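Local coordinates for protein nickel-dependent hydrogenase large subunit (Allochromatium vinosum, PDB 3MYR) that oxidises molecular hydrogen at a nickel-iron centre and, working with its small subunit, probably recycles the hydrogen released by nitrogenase, at residues Tyr147-Gln152 with Leu185-Ala189. Numbering follows the deposited sequence.
Sequences YFADTQ and LMAVA
Tyr-147, Phe-148 and Thr-151 meet Leu-185 and Ala-189 in a buried, apolar helix-helix packing in the helical part of the large subunit, about 28 Å from the centre of the chain to the centre of the contact and away from the nickel-iron centre. It joins helix 145-160 to helix 181-201, whose segments here cross at 80° with their axes 10.1 Å apart. Two aromatic side chains converge on the CB of Ala-189. Phe-148 brings CE2 to it at 3.6 Å, with the methyl lying at the ring edge near its plane, while Tyr-147 places its OH 3.6 Å from the same CB. With CG anti to the backbone N (chi1 163°), the tyrosine side chain runs across to the other helix, and there its hydroxyl hydrogen-bonds Glu-193, one turn beyond Ala-189. A phenylalanine in place of Tyr-147 would probably leave Glu-193 without this hydroxyl partner and take away the contact of OH with the Ala-189 methyl. From helix 181-201, Leu-185 reaches back to the first helix, setting CD1 3.8 Å from Gln-152 CB and CD2 3.7 Å from the carbonyl O of Phe-148. Thr-130 touches both Phe-148 and Leu-185, so helix 127-137 also borders this contact. Thr-151 points CG2, anti to the backbone N, to Ala-189 CA at 4.2 Å; its OG1 donates to Tyr-147 O at 2.8 Å, from the opposite face of that carbonyl to Thr-151 N.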
ATOM      1  N   TYR B 147      23.296 -10.144 -21.221  1.00 23.08           N
ATOM      2  CA  TYR B 147      22.558  -9.641 -20.081  1.00 21.82           C
ATOM      3  C   TYR B 147      21.710 -10.750 -19.361  1.00 22.32           C
ATOM      4  O   TYR B 147      21.687 -10.870 -18.105  1.00 22.04           O
ATOM      5  CB  TYR B 147      21.646  -8.537 -20.593  1.00 21.15           C
ATOM      6  CG  TYR B 147      20.533  -8.180 -19.649  1.00 24.16           C
ATOM      7  CD1 TYR B 147      20.766  -7.419 -18.471  1.00 22.84           C
ATOM      8  CD2 TYR B 147      19.215  -8.541 -19.957  1.00 23.59           C
ATOM      9  CE1 TYR B 147      19.669  -7.023 -17.619  1.00 19.98           C
ATOM     10  CE2 TYR B 147      18.144  -8.162 -19.129  1.00 22.30           C
ATOM     11  CZ  TYR B 147      18.376  -7.427 -17.969  1.00 24.39           C
ATOM     12  OH  TYR B 147      17.270  -7.094 -17.223  1.00 25.71           O
ATOM     13  N   PHE B 148      20.977 -11.532 -20.165  1.00 21.23           N
ATOM     14  CA  PHE B 148      20.296 -12.709 -19.661  1.00 21.58           C
ATOM     15  C   PHE B 148      21.226 -13.755 -19.025  1.00 21.52           C
ATOM     16  O   PHE B 148      20.909 -14.271 -17.950  1.00 21.88           O
ATOM     17  CB  PHE B 148      19.364 -13.336 -20.720  1.00 19.16           C
ATOM     18  CG  PHE B 148      18.175 -12.498 -20.987  1.00 17.89           C
ATOM     19  CD1 PHE B 148      17.948 -11.963 -22.268  1.00 16.52           C
ATOM     20  CD2 PHE B 148      17.317 -12.141 -19.938  1.00 20.04           C
ATOM     21  CE1 PHE B 148      16.809 -11.158 -22.518  1.00 17.78           C
ATOM     22  CE2 PHE B 148      16.163 -11.317 -20.181  1.00 18.26           C
ATOM     23  CZ  PHE B 148      15.914 -10.835 -21.455  1.00 18.64           C
ATOM     24  N   ALA B 149      22.385 -13.974 -19.622  1.00 22.45           N
ATOM     25  CA  ALA B 149      23.362 -14.935 -19.089  1.00 22.90           C
ATOM     26  C   ALA B 149      23.897 -14.368 -17.769  1.00 24.99           C
ATOM     27  O   ALA B 149      24.051 -15.098 -16.815  1.00 25.11           O
ATOM     28  CB  ALA B 149      24.576 -15.160 -20.108  1.00 24.20           C
ATOM     29  N   ASP B 150      24.166 -13.058 -17.710  1.00 26.38           N
ATOM     30  CA  ASP B 150      24.664 -12.432 -16.441  1.00 26.60           C
ATOM     31  C   ASP B 150      23.592 -12.421 -15.365  1.00 25.36           C
ATOM     32  O   ASP B 150      23.856 -12.728 -14.225  1.00 24.90           O
ATOM     33  CB  ASP B 150      25.296 -11.046 -16.668  1.00 29.15           C
ATOM     34  CG  ASP B 150      26.642 -11.126 -17.600  1.00 41.44           C
ATOM     35  OD1 ASP B 150      27.203 -10.052 -18.049  1.00 47.80           O
ATOM     36  OD2 ASP B 150      27.110 -12.274 -17.942  1.00 48.55           O
ATOM     37  N   THR B 151      22.342 -12.174 -15.725  1.00 25.68           N
ATOM     38  CA  THR B 151      21.261 -12.286 -14.749  1.00 24.20           C
ATOM     39  C   THR B 151      21.102 -13.714 -14.246  1.00 24.57           C
ATOM     40  O   THR B 151      21.039 -13.969 -13.040  1.00 23.89           O
ATOM     41  CB  THR B 151      19.907 -11.860 -15.397  1.00 24.25           C
ATOM     42  OG1 THR B 151      20.040 -10.505 -15.823  1.00 26.76           O
ATOM     43  CG2 THR B 151      18.789 -11.932 -14.420  1.00 25.63           C
ATOM     44  N   GLN B 152      21.040 -14.658 -15.173  1.00 24.06           N
ATOM     45  CA  GLN B 152      20.928 -16.061 -14.786  1.00 23.61           C
ATOM     46  C   GLN B 152      22.078 -16.491 -13.829  1.00 25.26           C
ATOM     47  O   GLN B 152      21.872 -17.200 -12.817  1.00 25.43           O
ATOM     48  CB  GLN B 152      20.926 -16.923 -16.070  1.00 23.53           C
ATOM     49  CG  GLN B 152      20.864 -18.431 -15.847  1.00 25.59           C
ATOM     50  CD  GLN B 152      20.849 -19.175 -17.168  1.00 25.68           C
ATOM     51  OE1 GLN B 152      19.818 -19.754 -17.557  1.00 27.30           O
ATOM     52  NE2 GLN B 152      21.926 -19.056 -17.918  1.00 19.89           N
ATOM     53  N   LEU B 185      13.183 -16.924 -17.254  1.00 20.58           N
ATOM     54  CA  LEU B 185      14.383 -16.079 -17.091  1.00 19.33           C
ATOM     55  C   LEU B 185      14.052 -14.635 -17.478  1.00 19.61           C
ATOM     56  O   LEU B 185      14.416 -13.718 -16.769  1.00 21.07           O
ATOM     57  CB  LEU B 185      15.601 -16.640 -17.913  1.00 20.76           C
ATOM     58  CG  LEU B 185      16.912 -15.818 -17.811  1.00 19.99           C
ATOM     59  CD1 LEU B 185      17.354 -15.568 -16.308  1.00 17.61           C
ATOM     60  CD2 LEU B 185      18.046 -16.470 -18.659  1.00 18.36           C
ATOM     61  N   MET B 186      13.217 -14.450 -18.508  1.00 20.88           N
ATOM     62  CA  MET B 186      12.846 -13.150 -18.951  1.00 20.71           C
ATOM     63  C   MET B 186      12.081 -12.405 -17.827  1.00 22.60           C
ATOM     64  O   MET B 186      12.339 -11.234 -17.541  1.00 23.78           O
ATOM     65  CB  MET B 186      11.961 -13.255 -20.188  1.00 19.05           C
ATOM     66  CG  MET B 186      11.491 -11.885 -20.704  1.00 25.01           C
ATOM     67  SD  MET B 186      10.411 -12.051 -22.207  1.00 28.65           S
ATOM     68  CE  MET B 186       8.859 -12.410 -21.384  1.00 29.57           C
ATOM     69  N   ALA B 187      11.102 -13.079 -17.230  1.00 23.46           N
ATOM     70  CA  ALA B 187      10.319 -12.504 -16.140  1.00 21.31           C
ATOM     71  C   ALA B 187      11.166 -12.178 -14.919  1.00 20.79           C
ATOM     72  O   ALA B 187      10.947 -11.153 -14.276  1.00 21.28           O
ATOM     73  CB  ALA B 187       9.217 -13.460 -15.752  1.00 19.88           C
ATOM     74  N   VAL B 188      12.109 -13.043 -14.561  1.00 19.65           N
ATOM     75  CA  VAL B 188      13.026 -12.751 -13.479  1.00 20.23           C
ATOM     76  C   VAL B 188      13.863 -11.485 -13.778  1.00 21.81           C
ATOM     77  O   VAL B 188      14.064 -10.654 -12.899  1.00 19.25           O
ATOM     78  CB  VAL B 188      14.006 -13.966 -13.282  1.00 24.54           C
ATOM     79  CG1 VAL B 188      15.205 -13.551 -12.483  1.00 24.08           C
ATOM     80  CG2 VAL B 188      13.257 -15.135 -12.565  1.00 22.36           C
ATOM     81  N   ALA B 189      14.413 -11.364 -15.003  1.00 21.18           N
ATOM     82  CA  ALA B 189      15.133 -10.153 -15.352  1.00 19.84           C
ATOM     83  C   ALA B 189      14.202  -8.940 -15.217  1.00 20.52           C
ATOM     84  O   ALA B 189      14.616  -7.880 -14.732  1.00 21.38           O
ATOM     85  CB  ALA B 189      15.609 -10.244 -16.784  1.00 19.47           C
TER